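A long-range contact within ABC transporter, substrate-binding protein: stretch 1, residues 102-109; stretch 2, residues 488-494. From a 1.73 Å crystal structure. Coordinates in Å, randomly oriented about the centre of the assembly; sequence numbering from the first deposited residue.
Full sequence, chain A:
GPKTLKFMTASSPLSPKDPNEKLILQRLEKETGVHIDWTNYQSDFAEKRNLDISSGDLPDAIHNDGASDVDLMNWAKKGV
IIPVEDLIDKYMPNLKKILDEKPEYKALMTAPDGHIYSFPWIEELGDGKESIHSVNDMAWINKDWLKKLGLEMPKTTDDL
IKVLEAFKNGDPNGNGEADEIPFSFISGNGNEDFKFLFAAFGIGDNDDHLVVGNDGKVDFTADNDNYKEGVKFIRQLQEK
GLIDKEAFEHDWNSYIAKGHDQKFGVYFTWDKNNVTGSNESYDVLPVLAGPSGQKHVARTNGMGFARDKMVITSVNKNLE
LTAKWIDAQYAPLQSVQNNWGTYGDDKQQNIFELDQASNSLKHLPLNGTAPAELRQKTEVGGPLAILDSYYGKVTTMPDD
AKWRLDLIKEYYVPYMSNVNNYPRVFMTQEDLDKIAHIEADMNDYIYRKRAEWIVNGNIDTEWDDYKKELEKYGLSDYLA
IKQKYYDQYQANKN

Stretch 1, residues 102-109: KPEYKALM
Stretch 2 488-494: QYQANKN

The contact joins helical residues 104-109 to helical residues 488-492, whose helix begins earlier in the chain, followed by the chain's final residues. The two helix axes come no closer than 9.7 Å, and their N-to-C directions differ by 131°, so they run obliquely, nearer antiparallel than parallel. The backbones meet most closely at E104 and K493, whose CA atoms lie 4.5 Å apart, with P103 CA and N494 CA at 5.6 Å. The summed buried surface is a modest 305 Å².

Backbone conformation sets the frame. K102 has left the preceding helix at phi/psi -133/73; P103 (C-gamma endo) is at -64/-16 and E104 at -57/-34. Y105 N bonds to K102 O at 3.1 Å, and L108 N to E104 O at 3.2 Å. In the other stretch N492 N bonds to Q488 O at 3.1 Å, while the bond from K493 N to Y489 O, 2.8 Å, is weak. N492 turns to -99/-14 and K493 to -72/-17.

The apolar part centres on Y489, the residue with most area covered. Its CB points sideways, but chi1 t with chi2 at 80° brings the end of the side chain nearer to stretch 1. Y489 CE1 lies 3.8 Å from L108 CD2 and 4.2 Å from A107 CB, both oblique to the ring; E104 O lies at the ring edge. L108, at chi1 m and chi2 t, brings its end nearer from a sideways start. A107 points its CB toward the partner: A107 CB is 3.7 Å from N492 O and 4.1 Å from K493 CA. N492, chi1 m, also sets its CB 4.1 Å from A107 CB.

Polar atoms approach without a direct hydrogen bond across the stretches. E104 N and K493 O are 3.3 Å apart, but the angle is poor; the same K493 O is 3.4 Å from P103 C. P103 CB, pointing toward the partner, packs 3.5 Å from N494 O. K493, chi1 p and then extended through chi3, leads its side chain away, so its share here is largely backbone.

Two waters supply the polar links. One donates to P103 O at 2.7 Å and to N492 O at 2.8 Å, bridging two main-chain carbonyls that could not bond to each other. The second donates to E104 OE2 at 2.9 Å and lies 2.5 Å from Y489 OH. E104 CB lies 3.4 Å from Y489 OH; beyond it, chi1 p and chi2 t lead the end of the side chain away.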

# COMPACT_ATOMS: atom_id res chain seq x y z
N LYS A 102 15.15 -12.81 -5.18
CA LYS A 102 13.88 -12.27 -5.64
C LYS A 102 14.07 -11.55 -6.95
O LYS A 102 14.02 -10.32 -6.99
CB LYS A 102 13.30 -11.30 -4.60
CG LYS A 102 13.27 -11.80 -3.18
CD LYS A 102 12.33 -12.95 -2.98
CE LYS A 102 10.94 -12.47 -2.71
NZ LYS A 102 10.05 -13.62 -2.55
N PRO A 103 14.28 -12.29 -8.05
CA PRO A 103 14.52 -11.66 -9.33
C PRO A 103 13.38 -10.84 -9.89
O PRO A 103 13.64 -10.03 -10.79
CB PRO A 103 14.86 -12.83 -10.27
CG PRO A 103 14.36 -14.04 -9.60
CD PRO A 103 14.30 -13.77 -8.14
N GLU A 104 12.16 -11.00 -9.38
CA GLU A 104 11.08 -10.13 -9.78
C GLU A 104 11.40 -8.66 -9.53
O GLU A 104 10.95 -7.80 -10.29
CB GLU A 104 9.78 -10.51 -9.09
CG GLU A 104 9.76 -10.13 -7.61
CD GLU A 104 8.68 -10.84 -6.87
OE1 GLU A 104 8.94 -11.98 -6.40
OE2 GLU A 104 7.56 -10.26 -6.80
N TYR A 105 12.16 -8.35 -8.47
CA TYR A 105 12.46 -6.95 -8.17
C TYR A 105 13.36 -6.36 -9.22
O TYR A 105 13.22 -5.19 -9.52
CB TYR A 105 13.04 -6.76 -6.77
CG TYR A 105 12.02 -7.02 -5.68
CD1 TYR A 105 10.85 -6.29 -5.60
CD2 TYR A 105 12.23 -8.02 -4.75
CE1 TYR A 105 9.91 -6.55 -4.60
CE2 TYR A 105 11.31 -8.28 -3.75
CZ TYR A 105 10.15 -7.52 -3.69
OH TYR A 105 9.24 -7.76 -2.72
N LYS A 106 14.25 -7.15 -9.81
CA LYS A 106 15.12 -6.66 -10.85
C LYS A 106 14.31 -6.17 -12.04
O LYS A 106 14.59 -5.08 -12.57
CB LYS A 106 16.12 -7.73 -11.32
CG LYS A 106 17.29 -7.11 -12.06
CD LYS A 106 18.37 -8.16 -12.33
CE LYS A 106 19.76 -7.61 -12.15
NZ LYS A 106 20.08 -6.63 -13.21
N ALA A 107 13.28 -6.92 -12.40
CA ALA A 107 12.37 -6.52 -13.49
C ALA A 107 11.66 -5.22 -13.15
O ALA A 107 11.55 -4.33 -14.00
CB ALA A 107 11.39 -7.65 -13.82
N LEU A 108 11.23 -5.06 -11.91
CA LEU A 108 10.52 -3.83 -11.48
C LEU A 108 11.44 -2.60 -11.47
O LEU A 108 10.97 -1.48 -11.62
CB LEU A 108 9.90 -4.03 -10.11
CG LEU A 108 8.81 -5.10 -9.92
CD1 LEU A 108 8.27 -5.06 -8.51
CD2 LEU A 108 7.68 -4.98 -10.92
N MET A 109 12.75 -2.83 -11.30
CA MET A 109 13.73 -1.78 -11.21
C MET A 109 14.16 -1.27 -12.59
O MET A 109 14.67 -0.16 -12.71
CB MET A 109 14.95 -2.24 -10.41
CG MET A 109 14.67 -2.49 -8.94
SD MET A 109 16.06 -3.34 -8.17
CE MET A 109 17.43 -2.24 -8.42
N GLN A 488 5.30 -8.67 -21.05
CA GLN A 488 6.75 -8.42 -20.96
C GLN A 488 7.34 -8.82 -19.58
O GLN A 488 8.42 -9.41 -19.50
CB GLN A 488 7.06 -6.95 -21.25
CG GLN A 488 6.91 -6.56 -22.70
CD GLN A 488 7.07 -5.05 -22.96
OE1 GLN A 488 7.33 -4.26 -22.05
NE2 GLN A 488 6.88 -4.66 -24.23
N TYR A 489 6.65 -8.45 -18.50
CA TYR A 489 7.04 -8.86 -17.15
C TYR A 489 7.20 -10.37 -17.00
O TYR A 489 8.20 -10.84 -16.43
CB TYR A 489 6.03 -8.33 -16.13
CG TYR A 489 6.31 -8.72 -14.72
CD1 TYR A 489 7.25 -8.04 -13.96
CD2 TYR A 489 5.62 -9.76 -14.14
CE1 TYR A 489 7.48 -8.41 -12.63
CE2 TYR A 489 5.83 -10.12 -12.82
CZ TYR A 489 6.76 -9.45 -12.08
OH TYR A 489 6.93 -9.88 -10.80
N GLN A 490 6.24 -11.14 -17.52
CA GLN A 490 6.37 -12.62 -17.51
C GLN A 490 7.70 -13.11 -18.10
O GLN A 490 8.32 -14.00 -17.53
CB GLN A 490 5.22 -13.32 -18.25
CG GLN A 490 3.83 -13.07 -17.70
CD GLN A 490 3.77 -12.96 -16.19
OE1 GLN A 490 3.43 -11.91 -15.66
NE2 GLN A 490 4.10 -14.03 -15.50
N ALA A 491 8.13 -12.50 -19.20
CA ALA A 491 9.44 -12.79 -19.81
C ALA A 491 10.65 -12.35 -18.97
O ALA A 491 11.68 -13.01 -18.99
CB ALA A 491 9.52 -12.14 -21.18
N ASN A 492 10.53 -11.25 -18.25
CA ASN A 492 11.66 -10.65 -17.52
C ASN A 492 11.75 -10.96 -16.04
O ASN A 492 12.78 -10.66 -15.43
CB ASN A 492 11.59 -9.13 -17.68
CG ASN A 492 11.67 -8.68 -19.13
OD1 ASN A 492 12.18 -9.41 -19.97
ND2 ASN A 492 11.17 -7.50 -19.43
N LYS A 493 10.69 -11.49 -15.44
CA LYS A 493 10.63 -11.65 -13.97
C LYS A 493 11.52 -12.74 -13.37
O LYS A 493 11.69 -12.77 -12.13
CB LYS A 493 9.20 -11.92 -13.53
CG LYS A 493 8.70 -13.30 -13.94
CD LYS A 493 7.28 -13.51 -13.50
CE LYS A 493 6.85 -14.94 -13.79
NZ LYS A 493 5.97 -15.40 -12.71
N ASN A 494 12.00 -13.67 -14.20
CA ASN A 494 12.85 -14.77 -13.73
C ASN A 494 14.30 -14.39 -14.00
O ASN A 494 15.18 -14.72 -13.21
CB ASN A 494 12.51 -16.08 -14.46
CG ASN A 494 11.03 -16.48 -14.34
OD1 ASN A 494 10.33 -16.60 -15.35
ND2 ASN A 494 10.56 -16.70 -13.12
O HOH W 1 14.51 -10.35 -13.29
O HOH W 2 6.76 -8.34 -8.78